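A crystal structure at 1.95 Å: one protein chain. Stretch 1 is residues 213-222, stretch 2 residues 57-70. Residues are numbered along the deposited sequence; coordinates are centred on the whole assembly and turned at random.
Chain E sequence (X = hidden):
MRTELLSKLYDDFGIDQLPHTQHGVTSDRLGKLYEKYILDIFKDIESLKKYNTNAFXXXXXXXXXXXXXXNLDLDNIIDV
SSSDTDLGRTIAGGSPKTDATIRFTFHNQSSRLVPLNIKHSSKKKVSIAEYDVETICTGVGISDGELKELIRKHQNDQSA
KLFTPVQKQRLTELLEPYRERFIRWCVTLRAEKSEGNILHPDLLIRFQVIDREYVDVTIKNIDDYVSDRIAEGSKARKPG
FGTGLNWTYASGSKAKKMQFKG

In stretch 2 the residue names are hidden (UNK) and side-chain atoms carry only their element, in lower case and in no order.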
# COMPACT_ATOMS: atom_id res chain seq x y z
N GLU E 213 17.12 -0.75 -9.52
CA GLU E 213 16.46 -1.36 -10.67
C GLU E 213 15.21 -2.19 -10.38
O GLU E 213 15.10 -2.81 -9.33
CB GLU E 213 17.45 -2.23 -11.44
CG GLU E 213 18.74 -1.51 -11.85
CD GLU E 213 18.49 -0.34 -12.79
OE1 GLU E 213 17.76 -0.52 -13.79
OE2 GLU E 213 19.02 0.76 -12.53
N TYR E 214 14.31 -2.22 -11.36
CA TYR E 214 13.07 -2.99 -11.26
C TYR E 214 13.34 -4.48 -11.10
O TYR E 214 14.21 -5.04 -11.79
CB TYR E 214 12.23 -2.78 -12.53
CG TYR E 214 10.95 -3.59 -12.58
CD1 TYR E 214 9.78 -3.09 -12.02
CD2 TYR E 214 10.92 -4.85 -13.19
CE1 TYR E 214 8.59 -3.82 -12.07
CE2 TYR E 214 9.73 -5.58 -13.25
CZ TYR E 214 8.57 -5.06 -12.69
OH TYR E 214 7.37 -5.75 -12.75
N VAL E 215 12.62 -5.13 -10.20
CA VAL E 215 12.78 -6.56 -10.02
C VAL E 215 11.45 -7.24 -10.34
O VAL E 215 11.41 -8.15 -11.16
CB VAL E 215 13.19 -6.92 -8.59
CG1 VAL E 215 13.31 -8.43 -8.44
CG2 VAL E 215 14.53 -6.25 -8.27
N ASP E 216 10.37 -6.77 -9.72
CA ASP E 216 9.05 -7.35 -9.96
C ASP E 216 8.01 -6.41 -9.35
O ASP E 216 8.36 -5.36 -8.79
CB ASP E 216 8.95 -8.72 -9.28
CG ASP E 216 7.87 -9.61 -9.88
OD1 ASP E 216 7.12 -9.14 -10.75
OD2 ASP E 216 7.78 -10.79 -9.47
N VAL E 217 6.75 -6.78 -9.45
CA VAL E 217 5.69 -5.97 -8.86
C VAL E 217 4.63 -6.91 -8.32
O VAL E 217 4.43 -8.02 -8.83
CB VAL E 217 5.03 -5.02 -9.88
CG1 VAL E 217 4.23 -5.82 -10.90
CG2 VAL E 217 4.12 -4.01 -9.14
N THR E 218 3.95 -6.48 -7.26
CA THR E 218 2.89 -7.27 -6.67
C THR E 218 1.72 -6.29 -6.54
O THR E 218 1.91 -5.16 -6.09
CB THR E 218 3.30 -7.81 -5.29
OG1 THR E 218 4.41 -8.72 -5.45
CG2 THR E 218 2.16 -8.55 -4.65
N ILE E 219 0.54 -6.72 -6.98
CA ILE E 219 -0.65 -5.87 -6.93
C ILE E 219 -1.78 -6.66 -6.28
O ILE E 219 -2.23 -7.67 -6.82
CB ILE E 219 -1.07 -5.42 -8.35
CG1 ILE E 219 0.10 -4.66 -9.01
CG2 ILE E 219 -2.31 -4.51 -8.29
CD1 ILE E 219 -0.20 -4.09 -10.38
N LYS E 220 -2.24 -6.17 -5.14
CA LYS E 220 -3.31 -6.85 -4.40
C LYS E 220 -4.52 -5.97 -4.13
O LYS E 220 -4.36 -4.80 -3.80
CB LYS E 220 -2.76 -7.31 -3.04
CG LYS E 220 -1.65 -8.34 -3.10
CD LYS E 220 -2.20 -9.75 -3.25
CE LYS E 220 -1.09 -10.78 -3.06
NZ LYS E 220 -1.59 -12.19 -3.06
N ASN E 221 -5.73 -6.51 -4.28
CA ASN E 221 -6.91 -5.74 -3.91
C ASN E 221 -6.92 -5.83 -2.37
O ASN E 221 -6.22 -6.67 -1.79
CB ASN E 221 -8.21 -6.32 -4.52
CG ASN E 221 -8.44 -7.78 -4.17
OD1 ASN E 221 -8.46 -8.17 -3.00
ND2 ASN E 221 -8.62 -8.61 -5.19
N ILE E 222 -7.70 -4.98 -1.70
CA ILE E 222 -7.70 -4.98 -0.24
C ILE E 222 -8.12 -6.30 0.39
O ILE E 222 -7.49 -6.75 1.34
CB ILE E 222 -8.57 -3.83 0.32
CG1 ILE E 222 -8.13 -2.50 -0.30
CG2 ILE E 222 -8.43 -3.74 1.83
CD1 ILE E 222 -6.64 -2.19 -0.14
N UNK E 57 6.62 -7.54 -22.67
CA UNK E 57 6.48 -8.54 -21.61
C UNK E 57 6.42 -8.01 -20.18
O UNK E 57 5.68 -8.55 -19.35
c UNK E 57 7.94 -9.31 -23.29
c UNK E 57 7.78 -7.84 -23.51
c UNK E 57 7.70 -9.44 -21.83
N UNK E 58 7.19 -6.97 -19.88
CA UNK E 58 7.19 -6.42 -18.53
C UNK E 58 5.93 -5.61 -18.25
O UNK E 58 5.25 -5.84 -17.26
n UNK E 58 10.20 -3.32 -16.30
c UNK E 58 8.56 -5.01 -16.86
c UNK E 58 8.45 -5.58 -18.28
c UNK E 58 9.98 -4.61 -16.51
o UNK E 58 10.88 -5.45 -16.44
N UNK E 59 5.61 -4.67 -19.14
CA UNK E 59 4.41 -3.87 -18.92
C UNK E 59 3.16 -4.74 -19.02
O UNK E 59 2.13 -4.42 -18.42
o UNK E 59 6.96 -2.62 -20.99
c UNK E 59 5.31 -1.58 -19.59
c UNK E 59 6.75 -1.87 -20.01
c UNK E 59 4.34 -2.71 -19.92
o UNK E 59 7.68 -1.34 -19.36
N UNK E 60 3.24 -5.83 -19.77
CA UNK E 60 2.09 -6.73 -19.90
C UNK E 60 1.88 -7.42 -18.55
O UNK E 60 0.75 -7.59 -18.10
n UNK E 60 0.18 -11.96 -22.96
c UNK E 60 1.06 -8.67 -21.16
c UNK E 60 -0.00 -10.68 -22.23
c UNK E 60 2.30 -7.79 -20.98
c UNK E 60 1.29 -9.86 -22.09
N UNK E 61 2.98 -7.82 -17.91
CA UNK E 61 2.88 -8.48 -16.61
C UNK E 61 2.27 -7.52 -15.59
O UNK E 61 1.41 -7.91 -14.81
c UNK E 61 4.27 -8.92 -16.11
c UNK E 61 4.22 -9.57 -14.73
o UNK E 61 4.93 -9.11 -13.81
o UNK E 61 3.47 -10.56 -14.56
N UNK E 62 2.72 -6.27 -15.61
CA UNK E 62 2.22 -5.24 -14.70
C UNK E 62 0.74 -4.95 -14.94
O UNK E 62 -0.08 -5.01 -14.01
c UNK E 62 4.49 -4.22 -14.43
c UNK E 62 2.41 -2.82 -14.02
c UNK E 62 5.48 -3.09 -14.81
c UNK E 62 3.04 -3.95 -14.85
N UNK E 63 0.39 -4.67 -16.19
CA UNK E 63 -1.00 -4.38 -16.52
C UNK E 63 -1.93 -5.58 -16.26
O UNK E 63 -3.05 -5.40 -15.75
o UNK E 63 -0.63 -4.86 -18.90
c UNK E 63 -1.11 -3.90 -17.98
N UNK E 64 -1.49 -6.79 -16.59
CA UNK E 64 -2.31 -7.99 -16.34
C UNK E 64 -2.53 -8.21 -14.84
O UNK E 64 -3.61 -8.59 -14.41
c UNK E 64 -1.65 -9.24 -16.94
o UNK E 64 -1.76 -9.25 -18.35
N UNK E 65 -1.50 -7.98 -14.03
CA UNK E 65 -1.64 -8.15 -12.59
C UNK E 65 -2.65 -7.13 -12.05
O UNK E 65 -3.41 -7.43 -11.13
c UNK E 65 2.01 -8.86 -11.40
n UNK E 65 4.31 -9.81 -11.05
c UNK E 65 0.63 -9.18 -11.96
c UNK E 65 2.90 -10.09 -11.45
c UNK E 65 -0.29 -7.97 -11.88
N UNK E 66 -2.65 -5.93 -12.61
CA UNK E 66 -3.58 -4.92 -12.14
C UNK E 66 -5.02 -5.29 -12.50
O UNK E 66 -5.92 -5.22 -11.66
c UNK E 66 -3.87 -2.34 -11.98
c UNK E 66 -5.21 -2.00 -12.62
c UNK E 66 -3.22 -3.54 -12.70
c UNK E 66 -2.93 -1.13 -12.02
N UNK E 67 -5.24 -5.70 -13.75
CA UNK E 67 -6.59 -6.10 -14.17
C UNK E 67 -7.05 -7.34 -13.42
O UNK E 67 -8.24 -7.49 -13.10
c UNK E 67 -6.35 -5.16 -16.61
c UNK E 67 -6.62 -6.36 -15.69
c UNK E 67 -6.39 -5.62 -18.06
c UNK E 67 -7.36 -4.05 -16.37
N UNK E 68 -6.12 -8.24 -13.12
CA UNK E 68 -6.46 -9.46 -12.42
C UNK E 68 -6.93 -9.17 -10.99
O UNK E 68 -7.89 -9.77 -10.51
c UNK E 68 -5.46 -11.72 -11.68
c UNK E 68 -4.18 -12.54 -11.71
n UNK E 68 -2.97 -14.53 -10.89
c UNK E 68 -5.25 -10.40 -12.41
c UNK E 68 -4.24 -13.75 -10.80
N UNK E 69 -6.25 -8.24 -10.32
CA UNK E 69 -6.63 -7.89 -8.96
C UNK E 69 -8.03 -7.28 -8.93
O UNK E 69 -8.69 -7.26 -7.90
c UNK E 69 -5.63 -6.90 -8.37
N UNK E 70 -8.47 -6.77 -10.08
CA UNK E 70 -9.78 -6.15 -10.21
C UNK E 70 -10.80 -7.06 -10.88
O UNK E 70 -11.96 -6.68 -11.04
c UNK E 70 -8.89 -3.69 -10.46
c UNK E 70 -9.68 -4.86 -11.04
c UNK E 70 -8.71 -2.61 -11.53
c UNK E 70 -9.63 -3.12 -9.25
O HOH W 1 7.33 -8.17 -13.93
O HOH W 2 -2.70 -9.39 -9.40
O HOH W 3 5.62 -11.95 -10.18

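Position 57 carries three carbons that close a ring onto its own backbone N, out of reach of the strand: Pro57, in the first turn of the helix. Position 58 has three carbons, the third holding one O and one N, an amide. Its CA-to-CB bond points toward the strand, its N lies over one face of the Tyr214 ring, and its O comes 3.3 Å from Tyr214 CD2: this is Gln58, and both amide atoms are hydrogen-bonded elsewhere in the structure. At 59, three carbons end in two oxygens; the CA-to-CB bond points away, though the end comes nearer without touching the strand: Glu59. Four carbons in a row ending in N, fully extended and out of reach, make 60 Lys60.

Position 61 is shorter, two carbons with two oxygens on the second, one of these oxygens 3.8 Å from Asp216 OD1: Asp61. With Asp61 OD2, Asp216 OD1 forms a close pair of like charges, and a positive group further along the helix lies within reach of both. A water bridges Asp61 to the ring hydroxyl, 2.6 Å from Asp61 OD2 and 2.7 Å from Tyr214 OH. At 62 four carbons fork at the first, with one arm two carbons long. The CA-to-CB bond starts sideways, yet the end comes nearer, placing the inner carbon of the long arm 3.9 Å from Val217 CG1 and its terminal carbon 4.2 Å from Tyr214 CE1: Ile62.

Positions 63 and 64 each show one carbon and then one oxygen, and at both the CA-to-CB bond points away from the strand. With no third heavy atom they are Ser63 and Ser64.

Position 65 again has four carbons in a row ending in N, but here the CA-to-CB bond points toward the strand, and the terminal N lies 2.9 Å from Asp216 OD1 and 2.9 Å from Val217 O: Lys65. Its NZ forms salt bridges with Asp216 OD1 and, at 2.9 Å, with Asp61 OD2, and donates a hydrogen bond to Val217 O. One ammonium thus serves both carboxylates and a strand carbonyl, while the CD of Lys65 lies 3.8 Å from Val217 CG1.

Four carbons forked at the second, the first of them 3.8 Å from Ile219 CD1, make 66 Leu66. The same fork recurs at 67, where the CA-to-CB bond points away and no contact is made: Leu67. At 68 a third row of four carbons ending in N extends without touching the strand: Lys68. Position 69 has a single carbon, 3.8 Å from Ile219 O and 4.1 Å from Ile219 CG2: Ala69, where the CA atoms of Asn221 and Ala69 are just 5.5 Å apart. At position 70, four carbons fork at the second; the CA-to-CB bond points away, though the end comes nearer without touching the strand: Leu70.

Helix and strand run nearly parallel, at 14°, with their axes 7.6 Å apart at closest approach. The CA-to-CB bonds of Tyr214, Val217, Ile219 and Asn221 point toward the helix, and the apolar packing passes from Ile62 to Leu66 and Ala69. Polar links fasten its length: the Lys65 cluster, a water joining Lys65 O (2.7 Å) to Ile219 O (3.1 Å), and the nearly straight hydrogen bond from Asn221 ND2 to Ala69 O at 3.0 Å.

Stretch 2 57-70: PQEKDISSKLLKAL
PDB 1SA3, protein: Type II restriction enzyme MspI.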